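Local coordinates for protein glycosyl hyrolase, family 3 (Deinococcus radiodurans, PDB 3TEV) that probably hydrolyses O-glycosidic bonds as a family 3 glycoside hydrolase with a TIM-barrel domain, at residues 14-19 with 315-320; 29-34 with 65-70; 36-41 with 297-302; 128-133 with 221-226; 282-287 with 307-312. One frame throughout, in Å; residues are numbered along the deposited sequence.

Contact 1: 14-19 with 315-320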
# COMPACT_ATOMS: atom_id res chain seq x y z
N ASP A 14 -0.53 -12.39 23.53
CA ASP A 14 -0.79 -11.32 22.59
C ASP A 14 -1.29 -11.91 21.26
O ASP A 14 -0.67 -11.71 20.22
CB ASP A 14 0.49 -10.49 22.41
CG ASP A 14 0.26 -9.16 21.75
OD1 ASP A 14 -0.91 -8.69 21.69
OD2 ASP A 14 1.26 -8.55 21.29
N PRO A 15 -2.39 -12.69 21.31
CA PRO A 15 -2.87 -13.31 20.07
C PRO A 15 -3.25 -12.26 19.03
O PRO A 15 -3.60 -11.13 19.38
CB PRO A 15 -4.08 -14.14 20.50
CG PRO A 15 -4.39 -13.73 21.90
CD PRO A 15 -3.21 -13.05 22.49
N VAL A 16 -3.12 -12.61 17.75
CA VAL A 16 -3.41 -11.67 16.68
C VAL A 16 -4.90 -11.39 16.63
O VAL A 16 -5.70 -12.31 16.70
CB VAL A 16 -2.95 -12.21 15.32
CG1 VAL A 16 -3.29 -11.22 14.19
CG2 VAL A 16 -1.44 -12.50 15.34
N ARG A 17 -5.27 -10.13 16.54
CA ARG A 17 -6.67 -9.78 16.37
C ARG A 17 -6.96 -9.40 14.93
O ARG A 17 -6.08 -8.90 14.24
CB ARG A 17 -7.03 -8.63 17.29
CG ARG A 17 -6.75 -8.95 18.75
CD ARG A 17 -7.03 -7.75 19.60
NE ARG A 17 -8.47 -7.49 19.60
CZ ARG A 17 -9.03 -6.39 20.12
NH1 ARG A 17 -8.25 -5.44 20.66
NH2 ARG A 17 -10.36 -6.27 20.07
N PRO A 18 -8.20 -9.63 14.46
CA PRO A 18 -8.51 -9.31 13.06
C PRO A 18 -8.24 -7.85 12.73
O PRO A 18 -7.78 -7.57 11.65
CB PRO A 18 -10.01 -9.63 12.93
CG PRO A 18 -10.51 -9.89 14.33
CD PRO A 18 -9.33 -10.25 15.18
N GLY A 19 -8.50 -6.93 13.65
CA GLY A 19 -8.26 -5.50 13.38
C GLY A 19 -6.80 -5.14 13.14
O GLY A 19 -6.50 -4.11 12.55
N ALA A 315 -0.31 -18.89 13.28
CA ALA A 315 1.11 -18.73 12.99
C ALA A 315 1.32 -17.84 11.77
O ALA A 315 2.18 -16.95 11.77
CB ALA A 315 1.80 -20.09 12.80
N ALA A 316 0.52 -18.06 10.73
CA ALA A 316 0.59 -17.26 9.53
C ALA A 316 0.28 -15.79 9.83
O ALA A 316 1.03 -14.90 9.40
CB ALA A 316 -0.36 -17.82 8.45
N VAL A 317 -0.79 -15.52 10.59
CA VAL A 317 -1.12 -14.12 10.85
C VAL A 317 -0.16 -13.44 11.84
O VAL A 317 0.02 -12.21 11.81
CB VAL A 317 -2.61 -13.88 11.24
CG1 VAL A 317 -3.53 -14.28 10.08
CG2 VAL A 317 -2.98 -14.60 12.53
N ALA A 318 0.47 -14.25 12.70
CA ALA A 318 1.52 -13.74 13.59
C ALA A 318 2.68 -13.18 12.77
O ALA A 318 3.19 -12.10 13.05
CB ALA A 318 2.00 -14.85 14.60
N THR A 319 3.06 -13.92 11.73
CA THR A 319 4.12 -13.51 10.81
C THR A 319 3.72 -12.19 10.10
O THR A 319 4.52 -11.26 10.01
CB THR A 319 4.39 -14.62 9.76
OG1 THR A 319 4.78 -15.82 10.42
CG2 THR A 319 5.50 -14.21 8.78
N LYS A 320 2.48 -12.10 9.63
CA LYS A 320 2.01 -10.88 8.98
C LYS A 320 2.06 -9.70 9.96
O LYS A 320 2.57 -8.64 9.62
CB LYS A 320 0.61 -11.03 8.40
CG LYS A 320 0.45 -12.17 7.38
CD LYS A 320 -1.08 -12.39 7.10
CE LYS A 320 -1.34 -13.60 6.23
NZ LYS A 320 -0.63 -13.46 4.92
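Val16 sets CG1 trans to its backbone N (chi1 179°) and CG2 trans to its carbonyl carbon, beside the backbone N, while Val317 holds CG2 between its own backbone N and carbonyl carbon (chi1 -62°); these choices turn the two forks into each other. CG2 of Val317 lodges against the branch point of Val16, 3.7 Å from Val16 CB, and also meets Val16 CG1 at 3.8 Å. The other methyl of Val16 lies on the helix backbone one residue on, with CG2 3.7 Å from Ala318 CA. No hydrogen bond joins the segments, so the grip is apolar throughout. Putting an alanine at Val16 would probably lose the CG2 contact with Ala318 and the CG1 contact with Val317, opening a gap between loop and helix. The contact presses the loop leading into strand 22-24 against helix 314-330; Val317 also touches Tyr309 of helix 296-309 and Leu21, and Asp14 adds a salt bridge to Arg325 farther along the same helix.

Contact 2: 29-34 with 65-70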
# COMPACT_ATOMS: atom_id res chain seq x y z
N PRO A 29 -11.39 15.51 9.71
CA PRO A 29 -10.14 16.12 10.20
C PRO A 29 -9.92 16.01 11.71
O PRO A 29 -8.82 16.31 12.17
CB PRO A 29 -10.30 17.59 9.80
CG PRO A 29 -11.77 17.80 9.78
CD PRO A 29 -12.35 16.53 9.24
N GLU A 30 -10.94 15.61 12.46
CA GLU A 30 -10.82 15.45 13.92
C GLU A 30 -11.15 14.02 14.36
O GLU A 30 -12.02 13.38 13.78
CB GLU A 30 -11.69 16.46 14.69
CG GLU A 30 -11.25 17.93 14.48
CD GLU A 30 -12.41 18.93 14.46
OE1 GLU A 30 -13.31 18.84 15.34
OE2 GLU A 30 -12.41 19.82 13.58
N LEU A 31 -10.45 13.53 15.38
CA LEU A 31 -10.72 12.20 15.90
C LEU A 31 -11.84 12.29 16.93
O LEU A 31 -11.60 12.59 18.09
CB LEU A 31 -9.45 11.58 16.51
CG LEU A 31 -9.48 10.08 16.82
CD1 LEU A 31 -9.70 9.32 15.51
CD2 LEU A 31 -8.20 9.61 17.50
N ASP A 32 -13.06 12.06 16.49
CA ASP A 32 -14.22 12.08 17.37
C ASP A 32 -14.18 10.89 18.34
O ASP A 32 -13.58 9.86 18.05
CB ASP A 32 -15.50 12.03 16.54
CG ASP A 32 -15.54 10.81 15.65
OD1 ASP A 32 -14.73 10.75 14.69
OD2 ASP A 32 -16.31 9.88 15.95
N LYS A 33 -14.84 11.03 19.49
CA LYS A 33 -14.87 9.98 20.52
C LYS A 33 -15.33 8.59 20.04
O LYS A 33 -14.74 7.58 20.44
CB LYS A 33 -15.67 10.43 21.76
CG LYS A 33 -17.13 10.80 21.48
CD LYS A 33 -17.95 11.15 22.75
CE LYS A 33 -19.35 11.64 22.31
NZ LYS A 33 -20.22 12.15 23.42
N ASP A 34 -16.35 8.54 19.18
CA ASP A 34 -16.86 7.26 18.68
C ASP A 34 -15.81 6.56 17.83
O ASP A 34 -15.63 5.35 17.92
CB ASP A 34 -18.18 7.43 17.91
CG ASP A 34 -19.38 7.75 18.83
OD1 ASP A 34 -19.40 7.33 20.02
OD2 ASP A 34 -20.33 8.43 18.38
N ALA A 65 -1.38 12.94 16.32
CA ALA A 65 -0.97 12.77 17.70
C ALA A 65 -2.07 12.01 18.42
O ALA A 65 -1.79 11.05 19.14
CB ALA A 65 -0.68 14.12 18.40
N ASP A 66 -3.32 12.41 18.20
CA ASP A 66 -4.45 11.67 18.77
C ASP A 66 -4.46 10.19 18.33
O ASP A 66 -4.70 9.29 19.15
CB ASP A 66 -5.76 12.36 18.39
CG ASP A 66 -5.92 13.73 19.04
OD1 ASP A 66 -5.15 14.09 19.97
OD2 ASP A 66 -6.81 14.48 18.59
N LEU A 67 -4.19 9.94 17.06
CA LEU A 67 -4.21 8.58 16.53
C LEU A 67 -3.11 7.75 17.16
O LEU A 67 -3.31 6.59 17.47
CB LEU A 67 -4.05 8.56 15.02
CG LEU A 67 -5.30 8.97 14.25
CD1 LEU A 67 -4.94 9.40 12.77
CD2 LEU A 67 -6.33 7.84 14.32
N ARG A 68 -1.95 8.37 17.34
CA ARG A 68 -0.86 7.68 17.97
C ARG A 68 -1.17 7.36 19.43
O ARG A 68 -0.78 6.30 19.92
CB ARG A 68 0.43 8.51 17.86
CG ARG A 68 1.55 8.03 18.78
CD ARG A 68 2.01 6.59 18.44
NE ARG A 68 3.10 6.17 19.31
CZ ARG A 68 2.94 5.71 20.55
NH1 ARG A 68 1.72 5.62 21.10
NH2 ARG A 68 4.00 5.35 21.26
N GLU A 69 -1.88 8.26 20.12
CA GLU A 69 -2.24 8.04 21.51
C GLU A 69 -3.23 6.88 21.65
O GLU A 69 -3.08 6.02 22.51
CB GLU A 69 -2.78 9.32 22.14
CG GLU A 69 -3.40 9.13 23.53
CD GLU A 69 -2.38 8.72 24.59
OE1 GLU A 69 -1.17 8.99 24.40
OE2 GLU A 69 -2.79 8.12 25.61
N VAL A 70 -4.23 6.85 20.76
CA VAL A 70 -5.25 5.80 20.78
C VAL A 70 -4.69 4.45 20.33
O VAL A 70 -4.93 3.45 20.97
CB VAL A 70 -6.48 6.21 19.93
CG1 VAL A 70 -7.55 5.11 19.89
CG2 VAL A 70 -7.07 7.50 20.49
O HOH W 1 -8.05 15.00 16.44
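Leu31 and Asp66 mark the closest approach of the two backbones, their CA atoms 6.9 Å apart. The chain at 29-32 is irregular and comes up to one flank of the continuous helix at 65-70, where Val70 N bonds to Asp66 O one turn back; helix 33-42 then begins, with Asp32 at its N-cap and its carboxylate capping a backbone N just beyond residue 34. Leu31 carries the contact. With CG trans to the backbone N (chi1 -167°), its two methyls spread over the helix surface. CD2 fits between successive turns, 3.8 Å from Asp66 CB and 3.8 Å from Val70 CG2, while CD1 reaches inward to Leu67 CD2 at 3.9 Å. In the TIM-barrel fold this joins the start of the helix that follows the first strand, 22-24, to helix 57-71, which follows the second, 46-49; Leu39 of helix 33-42 continues the apolar seam, touching Leu31, Leu67 and Val70. At the outer margin the link turns polar. Leu31 N donates to a water at 3.0 Å, and that water donates to Asp66 OD2 at a modelled 2.5 Å, a shortness that is doubtful at this resolution. Pro29 O, a little earlier in the loop, accepts from Gln59 NE2 of the same helix.

Contact 3: 36-41 with 297-302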
# COMPACT_ATOMS: atom_id res chain seq x y z
N ALA A 36 -12.53 7.03 18.17
CA ALA A 36 -11.53 6.60 19.13
C ALA A 36 -11.96 5.28 19.79
O ALA A 36 -11.16 4.35 19.90
CB ALA A 36 -11.30 7.66 20.19
N ALA A 37 -13.22 5.21 20.23
CA ALA A 37 -13.74 4.02 20.90
C ALA A 37 -13.66 2.82 19.95
O ALA A 37 -13.27 1.73 20.33
CB ALA A 37 -15.21 4.25 21.37
N TYR A 38 -13.98 3.06 18.69
CA TYR A 38 -13.96 2.02 17.67
C TYR A 38 -12.54 1.50 17.34
O TYR A 38 -12.33 0.29 17.30
CB TYR A 38 -14.65 2.60 16.44
CG TYR A 38 -14.59 1.77 15.20
CD1 TYR A 38 -15.50 0.73 14.99
CD2 TYR A 38 -13.65 2.05 14.20
CE1 TYR A 38 -15.46 -0.02 13.84
CE2 TYR A 38 -13.61 1.30 13.03
CZ TYR A 38 -14.53 0.27 12.87
OH TYR A 38 -14.52 -0.47 11.72
N LEU A 39 -11.57 2.40 17.13
CA LEU A 39 -10.18 1.97 16.96
C LEU A 39 -9.69 1.11 18.13
O LEU A 39 -9.05 0.06 17.95
CB LEU A 39 -9.25 3.17 16.81
CG LEU A 39 -9.42 4.01 15.53
CD1 LEU A 39 -8.78 5.40 15.68
CD2 LEU A 39 -8.88 3.27 14.30
N ARG A 40 -10.00 1.55 19.34
CA ARG A 40 -9.54 0.90 20.54
C ARG A 40 -10.24 -0.46 20.67
O ARG A 40 -9.59 -1.48 20.89
CB ARG A 40 -9.83 1.81 21.72
CG ARG A 40 -8.86 1.70 22.83
CD ARG A 40 -9.24 2.64 24.00
NE ARG A 40 -8.65 3.98 23.92
CZ ARG A 40 -7.36 4.24 24.16
NH1 ARG A 40 -6.51 3.25 24.44
NH2 ARG A 40 -6.91 5.49 24.09
N GLU A 41 -11.55 -0.47 20.49
CA GLU A 41 -12.36 -1.70 20.56
C GLU A 41 -11.82 -2.86 19.70
O GLU A 41 -11.79 -3.99 20.15
CB GLU A 41 -13.80 -1.38 20.15
CG GLU A 41 -14.76 -2.54 20.19
CD GLU A 41 -16.22 -2.11 20.12
OE1 GLU A 41 -16.54 -1.13 19.40
OE2 GLU A 41 -17.05 -2.77 20.80
N GLU A 297 -19.97 0.27 8.47
CA GLU A 297 -20.61 -1.00 8.15
C GLU A 297 -19.80 -1.91 7.24
O GLU A 297 -19.72 -3.12 7.50
CB GLU A 297 -22.01 -0.80 7.55
CG GLU A 297 -23.04 -0.18 8.50
CD GLU A 297 -23.07 1.36 8.50
OE1 GLU A 297 -22.17 2.04 7.95
OE2 GLU A 297 -24.04 1.90 9.08
N VAL A 298 -19.19 -1.37 6.19
CA VAL A 298 -18.33 -2.24 5.38
C VAL A 298 -17.05 -2.64 6.10
O VAL A 298 -16.56 -3.75 5.91
CB VAL A 298 -18.07 -1.76 3.90
CG1 VAL A 298 -19.36 -1.33 3.26
CG2 VAL A 298 -16.99 -0.67 3.79
N GLN A 299 -16.51 -1.75 6.93
CA GLN A 299 -15.32 -2.08 7.72
C GLN A 299 -15.65 -3.22 8.70
O GLN A 299 -14.87 -4.18 8.83
CB GLN A 299 -14.77 -0.86 8.47
CG GLN A 299 -14.20 0.25 7.55
CD GLN A 299 -13.74 1.49 8.32
OE1 GLN A 299 -13.77 1.52 9.54
NE2 GLN A 299 -13.30 2.51 7.60
N GLN A 300 -16.82 -3.11 9.33
CA GLN A 300 -17.32 -4.12 10.26
C GLN A 300 -17.52 -5.47 9.59
O GLN A 300 -17.16 -6.51 10.16
CB GLN A 300 -18.61 -3.65 10.96
CG GLN A 300 -18.35 -2.58 12.04
CD GLN A 300 -19.61 -1.99 12.68
OE1 GLN A 300 -20.67 -1.87 12.03
NE2 GLN A 300 -19.50 -1.61 13.96
N ALA A 301 -18.02 -5.46 8.36
CA ALA A 301 -18.21 -6.71 7.63
C ALA A 301 -16.86 -7.35 7.29
O ALA A 301 -16.75 -8.58 7.28
CB ALA A 301 -19.07 -6.49 6.36
N THR A 302 -15.85 -6.53 7.03
CA THR A 302 -14.52 -7.04 6.76
C THR A 302 -13.89 -7.65 8.02
O THR A 302 -13.40 -8.78 7.99
CB THR A 302 -13.60 -5.96 6.14
OG1 THR A 302 -14.24 -5.43 4.97
CG2 THR A 302 -12.27 -6.54 5.75
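Tyr38 alone of 36-41 touches 297-302, and its long side chain spans backbones that stay well apart, 10.2 Å between the CA atoms of Tyr38 and Gln300. CG stands trans to the backbone N (chi1 172°), which sends the ring straight out from helix 33-42. Its hydroxyl ends beside Gln299, with OH 3.0 Å from Gln299 OE1 and 3.3 Å from Gln299 CB. The amide crosses the phenol obliquely, the two planes 32° apart, and OE1 also lies 3.5 Å from Tyr38 CE2. On another side Gln300 CG comes to the ring edge near its plane, 4.3 Å from Tyr38 CE1. The ring is further engaged by Arg296 in a cation-pi contact and by the ring of His42. In the TIM barrel, helix 33-42 follows the first strand and helix 296-309 follows the last, so the contact lies where the ring of outer helices closes; Tyr38 and Gln299 both touch Ile24 on strand 22-24 beneath them. With an alanine in place of Tyr38, a gap would probably open between the two helices and Arg296 would be left without its aromatic partner. Gln299, its chain extended beyond CG, is steadied at the far branch of the amide, where NE2 donates to Asp25 O, and Leu39, the residue after Tyr38, touches Leu67 and Val70 of helix 57-71.

Contact 4: 128-133 with 221-226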
# COMPACT_ATOMS: atom_id res chain seq x y z
N TRP A 128 4.07 6.75 7.07
CA TRP A 128 3.90 5.96 5.86
C TRP A 128 3.32 6.83 4.75
O TRP A 128 2.29 7.47 4.93
CB TRP A 128 3.02 4.75 6.17
CG TRP A 128 2.58 3.88 5.03
CD1 TRP A 128 2.17 4.28 3.77
CD2 TRP A 128 2.40 2.45 5.05
NE1 TRP A 128 1.77 3.18 3.02
CE2 TRP A 128 1.91 2.05 3.78
CE3 TRP A 128 2.59 1.47 6.02
CZ2 TRP A 128 1.64 0.71 3.46
CZ3 TRP A 128 2.31 0.14 5.70
CH2 TRP A 128 1.86 -0.22 4.43
N ASN A 129 3.98 6.84 3.59
CA ASN A 129 3.50 7.55 2.41
C ASN A 129 3.41 6.58 1.23
O ASN A 129 4.34 5.80 0.99
CB ASN A 129 4.44 8.71 2.07
CG ASN A 129 3.85 9.67 1.04
OD1 ASN A 129 2.64 9.64 0.78
ND2 ASN A 129 4.70 10.51 0.46
N PHE A 130 2.31 6.63 0.49
CA PHE A 130 2.12 5.73 -0.65
C PHE A 130 2.78 6.28 -1.93
O PHE A 130 2.09 6.75 -2.83
CB PHE A 130 0.64 5.49 -0.90
CG PHE A 130 0.02 4.50 0.02
CD1 PHE A 130 0.25 3.13 -0.14
CD2 PHE A 130 -0.83 4.91 1.04
CE1 PHE A 130 -0.34 2.20 0.74
CE2 PHE A 130 -1.44 4.00 1.91
CZ PHE A 130 -1.20 2.65 1.77
N THR A 131 4.12 6.31 -1.94
CA THR A 131 4.96 6.56 -3.12
C THR A 131 6.23 5.74 -2.90
O THR A 131 6.49 5.32 -1.77
CB THR A 131 5.41 8.06 -3.32
OG1 THR A 131 5.82 8.63 -2.07
CG2 THR A 131 4.34 8.90 -3.99
N PRO A 132 7.02 5.50 -3.96
CA PRO A 132 6.80 5.99 -5.33
C PRO A 132 5.89 5.10 -6.18
O PRO A 132 5.78 3.89 -5.94
CB PRO A 132 8.21 5.99 -5.92
CG PRO A 132 8.86 4.76 -5.25
CD PRO A 132 8.25 4.69 -3.86
N VAL A 133 5.26 5.71 -7.16
CA VAL A 133 4.68 5.00 -8.27
C VAL A 133 5.86 4.42 -9.06
O VAL A 133 6.76 5.16 -9.44
CB VAL A 133 3.87 5.99 -9.14
CG1 VAL A 133 3.56 5.40 -10.53
CG2 VAL A 133 2.60 6.43 -8.41
N ALA A 221 7.78 -1.64 1.90
CA ALA A 221 6.37 -1.98 1.68
C ALA A 221 6.01 -1.87 0.20
O ALA A 221 6.54 -1.00 -0.53
CB ALA A 221 5.47 -1.08 2.48
N ILE A 222 5.12 -2.76 -0.23
CA ILE A 222 4.64 -2.79 -1.59
C ILE A 222 3.12 -2.88 -1.59
O ILE A 222 2.56 -3.68 -0.86
CB ILE A 222 5.18 -4.02 -2.32
CG1 ILE A 222 6.71 -3.91 -2.49
CG2 ILE A 222 4.50 -4.16 -3.68
CD1 ILE A 222 7.33 -5.05 -3.28
N MSE A 223 2.47 -2.06 -2.42
CA MSE A 223 1.03 -2.11 -2.58
C MSE A 223 0.69 -2.82 -3.88
O MSE A 223 1.26 -2.50 -4.94
CB MSE A 223 0.43 -0.72 -2.61
CG MSE A 223 -1.10 -0.73 -2.58
SE MSE A 223 -1.75 0.95 -3.25
CE MSE A 223 -3.12 1.33 -2.01
N THR A 224 -0.22 -3.79 -3.79
CA THR A 224 -0.58 -4.60 -4.95
C THR A 224 -1.74 -4.02 -5.73
O THR A 224 -2.60 -3.34 -5.19
CB THR A 224 -1.09 -5.95 -4.53
OG1 THR A 224 -2.38 -5.75 -3.92
CG2 THR A 224 -0.16 -6.57 -3.55
N ALA A 225 -1.80 -4.41 -6.98
CA ALA A 225 -2.77 -3.96 -7.95
C ALA A 225 -3.89 -4.99 -8.18
O ALA A 225 -3.61 -6.17 -8.33
CB ALA A 225 -2.00 -3.77 -9.26
N HIS A 226 -5.14 -4.53 -8.28
CA HIS A 226 -6.25 -5.40 -8.68
C HIS A 226 -6.20 -5.65 -10.20
O HIS A 226 -7.13 -5.31 -10.91
CB HIS A 226 -7.61 -4.77 -8.34
CG HIS A 226 -7.78 -4.37 -6.91
ND1 HIS A 226 -7.36 -5.17 -5.85
CD2 HIS A 226 -8.36 -3.28 -6.35
CE1 HIS A 226 -7.66 -4.57 -4.71
NE2 HIS A 226 -8.27 -3.42 -4.99
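Two aromatic side chains, Trp128 and Phe130, meet Ala221 and Met223 in purely non-polar fashion. Plain apolar packing comes first: Trp128 CH2, at the far corner of the indole, lies 4.2 Å from Ala221 CB, and Phe130 CE1 lies 4.0 Å from the terminal methyl CE of Met223. The second kind is a Met-aromatic contact. Residue 223 is selenomethionine, a labelled form, and its SE sits 5.0 Å from the centre of the Phe130 ring, 43° off the ring normal, hence obliquely placed. The methionine starts with CG trans to the backbone N (chi1 -172°) and bends at its last torsion, crossing the phenylalanine at about a right angle. The aromatic pair is also ordered internally: Trp128 NE1 stands 3.1 Å above the plane of the Phe130 ring, over its centre, while Phe130 CD1 lies in the plane of the indole. No backbone bond joins the segments; within 128-133, Phe130 is the centre of an inverse gamma turn closed by a weak bond from Thr131 N to Asn129 O (3.0 Å), shortly before the cis peptide at Pro132. Strands 128-129 and 221-224 are not neighbours in the TIM barrel; strand 174-180 runs between them and hydrogen-bonds to both, and its Cys176 touches both Trp128 and Phe130. The contact thus reaches past one strand, filling the barrel interior with side chains. With no hydrogen bond or charge pair across it, cohesion is probably dispersion between apolar groups, with sulfur in selenium's place in the unlabelled protein.

Contact 5: 282-287 with 307-312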
# COMPACT_ATOMS: atom_id res chain seq x y z
N ALA A 282 -7.15 -12.22 0.11
CA ALA A 282 -5.91 -11.45 0.02
C ALA A 282 -4.90 -11.88 1.09
O ALA A 282 -3.71 -12.05 0.79
CB ALA A 282 -6.16 -9.94 0.11
N LEU A 283 -5.37 -12.04 2.33
CA LEU A 283 -4.47 -12.40 3.41
C LEU A 283 -3.93 -13.80 3.15
O LEU A 283 -2.72 -14.01 3.24
CB LEU A 283 -5.18 -12.31 4.77
CG LEU A 283 -5.51 -10.89 5.23
CD1 LEU A 283 -6.58 -10.93 6.31
CD2 LEU A 283 -4.25 -10.10 5.70
N ARG A 284 -4.80 -14.73 2.75
CA ARG A 284 -4.38 -16.11 2.45
C ARG A 284 -3.38 -16.14 1.30
O ARG A 284 -2.38 -16.86 1.37
CB ARG A 284 -5.58 -16.98 2.08
CG ARG A 284 -6.40 -17.49 3.25
CD ARG A 284 -7.39 -18.58 2.80
NE ARG A 284 -7.99 -19.25 3.96
CZ ARG A 284 -9.29 -19.37 4.17
NH1 ARG A 284 -10.17 -18.89 3.29
NH2 ARG A 284 -9.72 -19.98 5.26
N ALA A 285 -3.65 -15.37 0.24
CA ALA A 285 -2.74 -15.32 -0.91
C ALA A 285 -1.34 -14.81 -0.55
O ALA A 285 -0.36 -15.15 -1.23
CB ALA A 285 -3.35 -14.47 -2.02
N GLY A 286 -1.23 -14.00 0.50
CA GLY A 286 0.07 -13.47 0.91
C GLY A 286 0.18 -12.02 1.38
O GLY A 286 1.27 -11.60 1.79
N ALA A 287 -0.91 -11.24 1.31
CA ALA A 287 -0.92 -9.88 1.89
C ALA A 287 -0.72 -9.94 3.40
O ALA A 287 -1.21 -10.86 4.07
CB ALA A 287 -2.23 -9.19 1.57
N ALA A 307 -12.24 -12.14 11.29
CA ALA A 307 -12.36 -12.76 12.62
C ALA A 307 -12.55 -14.29 12.56
O ALA A 307 -12.16 -14.99 13.48
CB ALA A 307 -13.50 -12.12 13.45
N GLU A 308 -13.12 -14.79 11.47
CA GLU A 308 -13.31 -16.24 11.28
C GLU A 308 -12.06 -16.92 10.74
O GLU A 308 -11.82 -18.10 11.00
CB GLU A 308 -14.48 -16.51 10.34
CG GLU A 308 -15.78 -15.88 10.78
CD GLU A 308 -16.24 -16.41 12.14
OE1 GLU A 308 -16.04 -17.63 12.42
OE2 GLU A 308 -16.79 -15.61 12.93
N TYR A 309 -11.26 -16.17 9.99
CA TYR A 309 -10.03 -16.67 9.39
C TYR A 309 -8.88 -16.78 10.41
O TYR A 309 -8.19 -17.78 10.49
CB TYR A 309 -9.65 -15.75 8.22
CG TYR A 309 -8.20 -15.73 7.81
CD1 TYR A 309 -7.61 -16.82 7.14
CD2 TYR A 309 -7.41 -14.61 8.04
CE1 TYR A 309 -6.26 -16.78 6.76
CE2 TYR A 309 -6.10 -14.57 7.65
CZ TYR A 309 -5.53 -15.65 7.02
OH TYR A 309 -4.20 -15.58 6.66
N VAL A 310 -8.72 -15.74 11.20
CA VAL A 310 -7.62 -15.59 12.14
C VAL A 310 -7.39 -16.77 13.13
O VAL A 310 -6.24 -17.21 13.26
CB VAL A 310 -7.75 -14.21 12.85
CG1 VAL A 310 -7.22 -14.25 14.23
CG2 VAL A 310 -7.07 -13.14 12.01
N PRO A 311 -8.45 -17.28 13.80
CA PRO A 311 -8.25 -18.37 14.80
C PRO A 311 -7.69 -19.67 14.23
O PRO A 311 -7.02 -20.41 14.95
CB PRO A 311 -9.67 -18.65 15.34
CG PRO A 311 -10.48 -17.43 15.00
CD PRO A 311 -9.87 -16.89 13.70
N GLU A 312 -7.94 -19.96 12.97
CA GLU A 312 -7.39 -21.18 12.39
C GLU A 312 -6.06 -20.95 11.65
O GLU A 312 -5.51 -21.87 11.06
CB GLU A 312 -8.44 -21.88 11.52
CG GLU A 312 -9.69 -22.36 12.30
CD GLU A 312 -9.37 -23.49 13.32
OE1 GLU A 312 -8.54 -24.38 13.02
OE2 GLU A 312 -9.97 -23.52 14.41
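Leu283 O, the carbonyl of a residue whose side chain packs on Tyr309, accepts a hydrogen bond from Lys320 NZ of helix 314-330 and a weak one from Gly286 N at 3.1 Å. The same lysine nitrogen also reaches Ala287 O, so it ties together the C-terminal end of helix 275-285. That end is a Schellman motif: Ala287 N bonds back to Ala282 O at 3.0 Å, and Gly286 turns out of the helix at a phi of 140°, where a side chain would jam against the preceding carbonyl oxygen. Just before this turn, Leu283 and Arg284 receive the ring of Tyr309 from helix 296-309. Tyr309 CG is trans to the backbone N (chi1 157°), which carries the phenol across to them, and both residues come from one side of the ring plane. Leu283 CB lies 3.8 Å from Tyr309 CE2, and Leu283 CD1 is 3.9 Å from the same atom. Arg284 runs past the ring in the opposite direction, its extended chain placing CG 3.6 Å from Tyr309 CE1 and NE 4.0 Å from Tyr309 CD1. The guanidinium sets one face toward Tyr309 CD1, its plane 85° from that of the ring, which is not a parallel stack. In the TIM barrel these two helices flank strand 290-291, and Leu283 also touches Val290 there; Tyr309 is backed by Val317 and Lys320. No hydrogen bond crosses between the segments: the arginine contributes mainly its aliphatic stem, and Lys320 adds polar ties to the helix end, beside the Schellman bonds.

Four of the contacts lie on the outer shell of helices, with centres 18 to 22 Å from the middle of the chain, whereas contact 4 sits in the barrel core, about 4 Å from it. Contacts 1 and 5 have the closest centres, about 9 Å apart, and are joined by Lys320 NZ, which reaches Leu283 O at 2.7 Å. Contacts 2 and 3 share helix 33-42, and contact 3 is tied to contact 1 by Arg17 NH2 and Glu41 O at 2.7 Å. Contacts 3 and 5 share helix 296-309 without touching. As in other TIM barrels, the active site is probably at the C-terminal strand ends, where contact 4 probably lies nearer than the others.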